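Long-range contacts in sugar-binding transport ATP-binding protein (Pyrococcus horikoshii, PDB 1V43), which probably binds and hydrolyses ATP to drive sugar uptake, as the nucleotide-binding subunit of an ABC transporter: residues V10-E15 with K192-Y197; V122-E127 with R154-E159; G144-R149 with V178-E183. One frame throughout, in Å; residues are numbered along the deposited sequence.

Contact 1 of 3, residues V10-E15 with K192-Y197; sequences VEVKLE and KVTTIY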
loop_
_atom_site.group_PDB
_atom_site.type_symbol
_atom_site.label_atom_id
_atom_site.label_comp_id
_atom_site.label_asym_id
_atom_site.label_seq_id
_atom_site.Cartn_x
_atom_site.Cartn_y
_atom_site.Cartn_z
ATOM N N VAL A 10 -19.165 27.433 3.195
ATOM C CA VAL A 10 -18.381 28.591 2.787
ATOM C C VAL A 10 -17.395 28.367 1.631
ATOM O O VAL A 10 -16.449 27.569 1.722
ATOM C CB VAL A 10 -17.610 29.153 4.009
ATOM C CG1 VAL A 10 -16.751 30.328 3.604
ATOM C CG2 VAL A 10 -18.594 29.557 5.091
ATOM N N GLU A 11 -17.619 29.084 0.538
ATOM C CA GLU A 11 -16.736 28.979 -0.608
ATOM C C GLU A 11 -15.416 29.663 -0.270
ATOM O O GLU A 11 -15.413 30.732 0.333
ATOM C CB GLU A 11 -17.354 29.657 -1.833
ATOM C CG GLU A 11 -16.396 29.743 -2.989
ATOM C CD GLU A 11 -17.061 30.268 -4.239
ATOM O OE1 GLU A 11 -17.983 29.586 -4.729
ATOM O OE2 GLU A 11 -16.665 31.358 -4.721
ATOM N N VAL A 12 -14.303 29.038 -0.655
ATOM C CA VAL A 12 -12.977 29.586 -0.400
ATOM C C VAL A 12 -12.232 29.870 -1.706
ATOM O O VAL A 12 -12.097 28.989 -2.566
ATOM C CB VAL A 12 -12.122 28.613 0.452
ATOM C CG1 VAL A 12 -10.714 29.169 0.622
ATOM C CG2 VAL A 12 -12.758 28.433 1.809
ATOM N N LYS A 13 -11.755 31.101 -1.849
ATOM C CA LYS A 13 -11.013 31.500 -3.051
ATOM C C LYS A 13 -9.574 31.836 -2.727
ATOM O O LYS A 13 -9.303 32.611 -1.812
ATOM C CB LYS A 13 -11.606 32.757 -3.690
ATOM C CG LYS A 13 -12.995 32.683 -4.264
ATOM C CD LYS A 13 -13.342 34.075 -4.782
ATOM C CE LYS A 13 -14.805 34.232 -5.134
ATOM N NZ LYS A 13 -15.652 34.023 -3.944
ATOM N N LEU A 14 -8.649 31.258 -3.475
ATOM C CA LEU A 14 -7.245 31.583 -3.288
ATOM C C LEU A 14 -6.899 32.325 -4.590
ATOM O O LEU A 14 -7.035 31.763 -5.672
ATOM C CB LEU A 14 -6.412 30.304 -3.129
ATOM C CG LEU A 14 -6.825 29.284 -2.045
ATOM C CD1 LEU A 14 -5.797 28.139 -2.038
ATOM C CD2 LEU A 14 -6.881 29.935 -0.667
ATOM N N GLU A 15 -6.479 33.585 -4.491
ATOM C CA GLU A 15 -6.175 34.369 -5.699
ATOM C C GLU A 15 -4.726 34.702 -5.855
ATOM O O GLU A 15 -4.149 35.365 -4.993
ATOM C CB GLU A 15 -6.902 35.708 -5.721
ATOM C CG GLU A 15 -8.391 35.686 -5.595
ATOM C CD GLU A 15 -9.002 36.981 -6.119
ATOM O OE1 GLU A 15 -8.420 38.073 -5.897
ATOM O OE2 GLU A 15 -10.067 36.900 -6.751
ATOM N N LYS A 192 -21.360 18.977 5.571
ATOM C CA LYS A 192 -21.208 19.822 4.401
ATOM C C LYS A 192 -20.325 21.009 4.743
ATOM O O LYS A 192 -20.522 22.097 4.195
ATOM C CB LYS A 192 -22.565 20.316 3.870
ATOM C CG LYS A 192 -23.413 19.234 3.211
ATOM C CD LYS A 192 -22.613 18.439 2.187
ATOM C CE LYS A 192 -21.883 19.334 1.177
ATOM N NZ LYS A 192 -21.026 18.547 0.236
ATOM N N VAL A 193 -19.380 20.821 5.671
ATOM C CA VAL A 193 -18.456 21.903 6.001
ATOM C C VAL A 193 -17.314 21.857 4.964
ATOM O O VAL A 193 -16.752 20.793 4.711
ATOM C CB VAL A 193 -17.845 21.782 7.449
ATOM C CG1 VAL A 193 -17.050 20.470 7.629
ATOM C CG2 VAL A 193 -16.912 22.967 7.701
ATOM N N THR A 194 -16.992 23.002 4.353
ATOM C CA THR A 194 -15.914 23.074 3.354
ATOM C C THR A 194 -14.647 22.547 4.012
ATOM O O THR A 194 -14.247 23.030 5.056
ATOM C CB THR A 194 -15.703 24.519 2.871
ATOM O OG1 THR A 194 -16.927 25.011 2.319
ATOM C CG2 THR A 194 -14.625 24.577 1.816
ATOM N N THR A 195 -14.020 21.555 3.397
ATOM C CA THR A 195 -12.846 20.917 3.975
ATOM C C THR A 195 -11.705 20.876 2.979
ATOM O O THR A 195 -11.892 20.465 1.836
ATOM C CB THR A 195 -13.199 19.433 4.413
ATOM O OG1 THR A 195 -14.292 19.454 5.332
ATOM C CG2 THR A 195 -12.020 18.737 5.085
ATOM N N ILE A 196 -10.529 21.314 3.427
ATOM C CA ILE A 196 -9.318 21.324 2.622
ATOM C C ILE A 196 -8.405 20.333 3.342
ATOM O O ILE A 196 -8.012 20.526 4.498
ATOM C CB ILE A 196 -8.734 22.754 2.535
ATOM C CG1 ILE A 196 -9.818 23.687 1.968
ATOM C CG2 ILE A 196 -7.487 22.768 1.632
ATOM C CD1 ILE A 196 -9.474 25.144 1.937
ATOM N N TYR A 197 -8.103 19.250 2.643
ATOM C CA TYR A 197 -7.349 18.129 3.193
ATOM C C TYR A 197 -6.027 17.885 2.479
ATOM O O TYR A 197 -5.998 17.654 1.272
ATOM C CB TYR A 197 -8.238 16.891 3.073
ATOM C CG TYR A 197 -7.854 15.676 3.876
ATOM C CD1 TYR A 197 -8.544 15.343 5.050
ATOM C CD2 TYR A 197 -6.872 14.798 3.420
ATOM C CE1 TYR A 197 -8.270 14.160 5.741
ATOM C CE2 TYR A 197 -6.592 13.609 4.101
ATOM C CZ TYR A 197 -7.299 13.303 5.256
ATOM O OH TYR A 197 -7.039 12.128 5.897
HETATM O O HOH W 1 -18.065 25.507 5.246
#
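Thr194, in the segment that leads into strand 194-199, meets Val10 just before the other strand begins. Its hydroxyl OG1 donates a hydrogen bond to Val10 O over 2.7 Å. The C=O...OG1 angle is 120°, with the hydroxyl well above the carbonyl plane. The side-chain rotation (chi1 -58°) sets OG1 beside the backbone N of Thr194 and leaves the methyl CG2 anti to that N. OG1 also takes a hydrogen bond from Gly37 N, so one small hydroxyl both donates and accepts. A valine here, lacking the hydroxyl, would probably leave Val10 O without its donor and Gly37 N without its acceptor. A water adds a second bridge: it accepts from Thr194 N at 2.9 Å and from Val10 N at 3.0 Å, tying the two backbones together by their amides.

The methyl of Thr194 suits its other neighbours, as CG2 faces Val12 CG2 at 4.3 Å. Threonine thus serves a polar and an apolar partner from one branched carbon.

Two residues on, Ile196 also turns its side chain toward the segment 10-15. With chi2 at 174° its chain is extended, and CD1 approaches Val12 CG1 at 4.4 Å, a light apolar touch. Ile34 of strand 24-34 and Leu54 and Ile57 of helix 50-58 pack around Ile196, which explains a long, branched hydrocarbon at this place. Its side chain lies about 8 Å from that of Lys50, an ATP-binding residue.

Strand 12-21 belongs to the antiparallel sheet and strand 194-199 to the mainly parallel one, so the contact joins the antiparallel sheet to the P-loop core, the two-sheet architecture of an ABC ATPase domain.

Contact 2 of 3, residues V122-E127 with R154-E159; sequences VRWAAE and RAIVVE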
loop_
_atom_site.group_PDB
_atom_site.type_symbol
_atom_site.label_atom_id
_atom_site.label_comp_id
_atom_site.label_asym_id
_atom_site.label_seq_id
_atom_site.Cartn_x
_atom_site.Cartn_y
_atom_site.Cartn_z
ATOM N N VAL A 122 -20.842 19.720 22.785
ATOM C CA VAL A 122 -20.084 18.500 23.075
ATOM C C VAL A 122 -20.952 17.276 22.784
ATOM O O VAL A 122 -20.504 16.352 22.121
ATOM C CB VAL A 122 -19.584 18.463 24.551
ATOM C CG1 VAL A 122 -18.974 17.103 24.881
ATOM C CG2 VAL A 122 -18.528 19.524 24.755
ATOM N N ARG A 123 -22.199 17.293 23.251
ATOM C CA ARG A 123 -23.138 16.194 23.015
ATOM C C ARG A 123 -23.340 16.001 21.509
ATOM O O ARG A 123 -23.304 14.875 20.999
ATOM C CB ARG A 123 -24.495 16.489 23.672
ATOM C CG ARG A 123 -24.533 16.314 25.201
ATOM C CD ARG A 123 -25.850 16.844 25.807
ATOM N NE ARG A 123 -25.954 16.586 27.243
ATOM C CZ ARG A 123 -26.626 15.570 27.783
ATOM N NH1 ARG A 123 -27.271 14.706 27.012
ATOM N NH2 ARG A 123 -26.649 15.410 29.098
ATOM N N TRP A 124 -23.550 17.110 20.801
ATOM C CA TRP A 124 -23.761 17.082 19.350
ATOM C C TRP A 124 -22.542 16.481 18.625
ATOM O O TRP A 124 -22.680 15.568 17.819
ATOM C CB TRP A 124 -24.034 18.511 18.862
ATOM C CG TRP A 124 -23.931 18.733 17.362
ATOM C CD1 TRP A 124 -24.875 18.438 16.412
ATOM C CD2 TRP A 124 -22.842 19.352 16.665
ATOM N NE1 TRP A 124 -24.439 18.844 15.166
ATOM C CE2 TRP A 124 -23.198 19.407 15.291
ATOM C CE3 TRP A 124 -21.599 19.870 17.066
ATOM C CZ2 TRP A 124 -22.355 19.963 14.317
ATOM C CZ3 TRP A 124 -20.757 20.422 16.091
ATOM C CH2 TRP A 124 -21.145 20.464 14.735
ATOM N N ALA A 125 -21.350 16.980 18.939
ATOM C CA ALA A 125 -20.134 16.487 18.308
ATOM C C ALA A 125 -19.882 15.031 18.668
ATOM O O ALA A 125 -19.526 14.229 17.812
ATOM C CB ALA A 125 -18.928 17.346 18.729
ATOM N N ALA A 126 -20.070 14.700 19.939
ATOM C CA ALA A 126 -19.848 13.346 20.420
ATOM C C ALA A 126 -20.780 12.364 19.713
ATOM O O ALA A 126 -20.376 11.247 19.359
ATOM C CB ALA A 126 -20.056 13.292 21.939
ATOM N N GLU A 127 -22.026 12.774 19.501
ATOM C CA GLU A 127 -22.976 11.907 18.822
ATOM C C GLU A 127 -22.537 11.720 17.362
ATOM O O GLU A 127 -22.578 10.606 16.833
ATOM C CB GLU A 127 -24.389 12.507 18.903
ATOM C CG GLU A 127 -25.515 11.628 18.337
ATOM C CD GLU A 127 -25.459 11.484 16.808
ATOM O OE1 GLU A 127 -25.214 12.502 16.115
ATOM O OE2 GLU A 127 -25.676 10.360 16.299
ATOM N N ARG A 154 -13.395 17.283 18.501
ATOM C CA ARG A 154 -12.872 18.540 19.032
ATOM C C ARG A 154 -12.707 19.570 17.923
ATOM O O ARG A 154 -12.978 20.752 18.117
ATOM C CB ARG A 154 -11.529 18.319 19.722
ATOM C CG ARG A 154 -10.947 19.601 20.305
ATOM C CD ARG A 154 -9.709 19.303 21.132
ATOM N NE ARG A 154 -8.725 18.551 20.363
ATOM C CZ ARG A 154 -7.653 17.960 20.885
ATOM N NH1 ARG A 154 -7.417 18.027 22.192
ATOM N NH2 ARG A 154 -6.817 17.298 20.092
ATOM N N ALA A 155 -12.260 19.114 16.754
ATOM C CA ALA A 155 -12.085 20.029 15.628
ATOM C C ALA A 155 -13.434 20.567 15.168
ATOM O O ALA A 155 -13.561 21.754 14.873
ATOM C CB ALA A 155 -11.359 19.328 14.463
ATOM N N ILE A 156 -14.462 19.722 15.127
ATOM C CA ILE A 156 -15.755 20.222 14.666
ATOM C C ILE A 156 -16.627 20.869 15.729
ATOM O O ILE A 156 -17.620 21.518 15.394
ATOM C CB ILE A 156 -16.602 19.123 13.971
ATOM C CG1 ILE A 156 -17.315 18.241 15.011
ATOM C CG2 ILE A 156 -15.709 18.296 13.077
ATOM C CD1 ILE A 156 -18.299 17.259 14.395
ATOM N N VAL A 157 -16.271 20.706 17.001
ATOM C CA VAL A 157 -17.093 21.273 18.074
ATOM C C VAL A 157 -17.274 22.794 18.000
ATOM O O VAL A 157 -18.288 23.318 18.475
ATOM C CB VAL A 157 -16.547 20.877 19.487
ATOM C CG1 VAL A 157 -15.462 21.830 19.927
ATOM C CG2 VAL A 157 -17.693 20.834 20.498
ATOM N N VAL A 158 -16.315 23.497 17.392
ATOM C CA VAL A 158 -16.411 24.954 17.264
ATOM C C VAL A 158 -17.257 25.379 16.068
ATOM O O VAL A 158 -17.515 26.566 15.870
ATOM C CB VAL A 158 -15.013 25.621 17.130
ATOM C CG1 VAL A 158 -14.151 25.269 18.337
ATOM C CG2 VAL A 158 -14.328 25.174 15.845
ATOM N N GLU A 159 -17.690 24.413 15.268
ATOM C CA GLU A 159 -18.498 24.715 14.092
ATOM C C GLU A 159 -17.735 25.680 13.168
ATOM O O GLU A 159 -18.194 26.781 12.863
ATOM C CB GLU A 159 -19.827 25.336 14.521
ATOM C CG GLU A 159 -20.562 24.542 15.592
ATOM C CD GLU A 159 -21.992 25.015 15.784
ATOM O OE1 GLU A 159 -22.873 24.586 15.007
ATOM O OE2 GLU A 159 -22.229 25.826 16.702
#
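Trp124 lays the rim of its six-membered ring against the backbone of Ile156, where CZ3 comes to 3.4 Å from Ile156 O. That oxygen lies at the ring edge and in its plane, so the rim carbons meet it rather than the pi face. The side chain leaves the backbone toward the segment 154-159, and chi1 of 165° sets CG anti to the backbone N. CZ3 also packs on Ile156 CG1 at 4.2 Å. Oblique to the ring, the aliphatic CG of Glu159 sits 4.2 Å from CZ3, and the carboxylate plane is turned 59° from the indole.

Ile156 O has a conventional partner as well, since Glu159 N donates to it across the type I turn from Ile156 to Glu159. Beside the tryptophan, Ala125 brings its backbone close: its CA is 5.7 Å from Val157 CA. Its single methyl touches two branched side chains, CB lying 4.1 Å from Val157 CG2 and meeting Ile156 CG1 too. Leu191 of helix 174-191 packs on both Trp124 and Ile156, so three helices of the ATPase domain converge here.

The carboxylate of Glu159 is held by a salt bridge to Arg121 and a hydrogen bond from Val6 N. Its CG packs near the tryptophan while its charge is met outside the pair, which implies that shape and apolar packing carry this contact.

Contact 3 of 3, residues G144-R149 with V178-E183; sequences GGQRQR and VAMRAE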
loop_
_atom_site.group_PDB
_atom_site.type_symbol
_atom_site.label_atom_id
_atom_site.label_comp_id
_atom_site.label_asym_id
_atom_site.label_seq_id
_atom_site.Cartn_x
_atom_site.Cartn_y
_atom_site.Cartn_z
ATOM N N GLY A 144 -12.592 1.575 24.467
ATOM C CA GLY A 144 -13.862 1.290 23.816
ATOM C C GLY A 144 -14.152 2.118 22.571
ATOM O O GLY A 144 -15.207 1.971 21.950
ATOM N N GLY A 145 -13.220 2.990 22.203
ATOM C CA GLY A 145 -13.419 3.814 21.027
ATOM C C GLY A 145 -12.116 4.122 20.319
ATOM O O GLY A 145 -11.243 3.258 20.190
ATOM N N GLN A 146 -11.984 5.359 19.852
ATOM C CA GLN A 146 -10.781 5.790 19.158
ATOM C C GLN A 146 -10.423 7.207 19.582
ATOM O O GLN A 146 -11.278 8.097 19.608
ATOM C CB GLN A 146 -10.996 5.743 17.640
ATOM C CG GLN A 146 -11.566 4.424 17.146
ATOM C CD GLN A 146 -11.818 4.394 15.645
ATOM O OE1 GLN A 146 -12.488 5.269 15.087
ATOM N NE2 GLN A 146 -11.289 3.373 14.985
ATOM N N ARG A 147 -9.158 7.406 19.933
ATOM C CA ARG A 147 -8.672 8.716 20.333
ATOM C C ARG A 147 -8.693 9.553 19.059
ATOM O O ARG A 147 -8.667 10.784 19.101
ATOM C CB ARG A 147 -7.238 8.608 20.867
ATOM C CG ARG A 147 -6.814 9.711 21.850
ATOM C CD ARG A 147 -6.977 11.119 21.286
ATOM N NE ARG A 147 -6.508 12.141 22.222
ATOM C CZ ARG A 147 -6.669 13.452 22.055
ATOM N NH1 ARG A 147 -7.296 13.918 20.982
ATOM N NH2 ARG A 147 -6.197 14.300 22.959
ATOM N N GLN A 148 -8.735 8.868 17.919
ATOM C CA GLN A 148 -8.769 9.551 16.635
ATOM C C GLN A 148 -10.093 10.300 16.520
ATOM O O GLN A 148 -10.130 11.499 16.237
ATOM C CB GLN A 148 -8.645 8.543 15.493
ATOM C CG GLN A 148 -8.394 9.193 14.138
ATOM C CD GLN A 148 -7.123 10.023 14.105
ATOM O OE1 GLN A 148 -6.032 9.518 14.383
ATOM N NE2 GLN A 148 -7.256 11.305 13.762
ATOM N N ARG A 149 -11.178 9.578 16.771
ATOM C CA ARG A 149 -12.515 10.142 16.704
ATOM C C ARG A 149 -12.679 11.335 17.645
ATOM O O ARG A 149 -13.391 12.290 17.325
ATOM C CB ARG A 149 -13.536 9.054 17.031
ATOM C CG ARG A 149 -13.322 7.786 16.223
ATOM C CD ARG A 149 -14.521 7.405 15.362
ATOM N NE ARG A 149 -15.658 6.957 16.158
ATOM C CZ ARG A 149 -15.679 5.833 16.867
ATOM N NH1 ARG A 149 -14.621 5.035 16.878
ATOM N NH2 ARG A 149 -16.758 5.507 17.569
ATOM N N VAL A 178 -8.129 3.054 6.853
ATOM C CA VAL A 178 -9.266 2.994 5.947
ATOM C C VAL A 178 -10.559 3.317 6.681
ATOM O O VAL A 178 -11.403 4.057 6.168
ATOM C CB VAL A 178 -9.379 1.607 5.248
ATOM C CG1 VAL A 178 -10.751 1.450 4.607
ATOM C CG2 VAL A 178 -8.322 1.496 4.142
ATOM N N ALA A 179 -10.710 2.766 7.885
ATOM C CA ALA A 179 -11.895 3.026 8.695
ATOM C C ALA A 179 -12.017 4.532 8.999
ATOM O O ALA A 179 -13.112 5.084 8.981
ATOM C CB ALA A 179 -11.831 2.215 10.002
ATOM N N MET A 180 -10.892 5.187 9.280
ATOM C CA MET A 180 -10.895 6.625 9.557
ATOM C C MET A 180 -11.238 7.456 8.296
ATOM O O MET A 180 -11.999 8.425 8.381
ATOM C CB MET A 180 -9.540 7.073 10.121
ATOM C CG MET A 180 -9.317 6.776 11.607
ATOM S SD MET A 180 -10.744 7.158 12.681
ATOM C CE MET A 180 -10.923 8.901 12.405
ATOM N N ARG A 181 -10.683 7.089 7.139
ATOM C CA ARG A 181 -10.985 7.803 5.893
ATOM C C ARG A 181 -12.490 7.837 5.706
ATOM O O ARG A 181 -13.077 8.902 5.519
ATOM C CB ARG A 181 -10.356 7.104 4.691
ATOM C CG ARG A 181 -8.851 7.248 4.614
ATOM C CD ARG A 181 -8.263 6.355 3.560
ATOM N NE ARG A 181 -6.811 6.334 3.647
ATOM C CZ ARG A 181 -6.060 5.370 3.128
ATOM N NH1 ARG A 181 -6.636 4.356 2.488
ATOM N NH2 ARG A 181 -4.742 5.406 3.265
ATOM N N ALA A 182 -13.112 6.663 5.773
ATOM C CA ALA A 182 -14.554 6.555 5.619
ATOM C C ALA A 182 -15.281 7.367 6.682
ATOM O O ALA A 182 -16.238 8.078 6.380
ATOM C CB ALA A 182 -14.986 5.091 5.695
ATOM N N GLU A 183 -14.849 7.238 7.930
ATOM C CA GLU A 183 -15.465 7.975 9.031
ATOM C C GLU A 183 -15.416 9.493 8.761
ATOM O O GLU A 183 -16.430 10.166 8.777
ATOM C CB GLU A 183 -14.724 7.644 10.326
ATOM C CG GLU A 183 -15.241 8.348 11.565
ATOM C CD GLU A 183 -16.681 8.015 11.865
ATOM O OE1 GLU A 183 -17.159 6.962 11.383
ATOM O OE2 GLU A 183 -17.334 8.798 12.595
#
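Met180 of helix 174-191 packs against Gln146 and Gln148, where the ABC signature motif, LSGGQ, runs into helix 147-156. Gly144, Gly145 and Gln146 close that motif, and Gln146 is the N-cap residue of the helix. In relatives the motif faces ATP held by the partner subunit; no nucleotide is bound to this chain.

The close-packed part is built on the thioether. Methionine is unbranched, and here it bends at chi2 (-44°), with SD reaching both glutamines. SD lies 3.8 Å from Gln148 CB, the two side chains crossing at a slant, although the exact fit of Gln148 CG against the methionine methyl is doubtful. Gln148 thus offers aliphatic carbon to the sulphur, and Leu172 packs on both residues. Gln146 slides past Met180 in the opposite direction, with CD 4.2 Å from SD. Its amide oxygen is modelled near Arg149 NH1 as a hydrogen-bond acceptor, but the place of that oxygen is doubtful.

Away from this knot the contact slackens. The glycine-rich loop is poorly ordered, Gly144 is exposed, and Gln146 shares the disorder. Arg149 and Glu183 make the other loose edge, their chains crossing at about a right angle. The guanidinium is fixed by backbone carbonyls, NE donating to Leu129 O and NH2 to Gln130 O. Another face of helix 174-191 packs on the second subunit, Val178 on its Glu318 and Ala182 on its Phe316.

Arginine suits position 149 because its methylenes can pack while its head is held by other groups: Arg149 CD rests 4.0 Å from Glu183 CG, whereas Arg149 NE stays 4.3 Å from Glu183 OE2, too far for a salt bridge.

In the fold
All three contacts lie in the ABC ATPase domain. Along the chain contact 1 supplies the first and last segments, enclosing the other two, whose segments alternate: 122-127, 144-149, 154-159, 178-183. Contacts 2 and 3, with centres about 15 Å apart, use opposite ends of helix 147-156 and meet through the like-charged Arg147 and Arg154. Contact 1 lies between the antiparallel and mixed sheets, its centre about 20 Å from that of contact 2 and about 23 Å from that of contact 3, without touching either. Helix 174-191 of contact 3 leads directly into strand 194-199 of contact 1, linking the signature-motif region to the sheet core beside the ATP site.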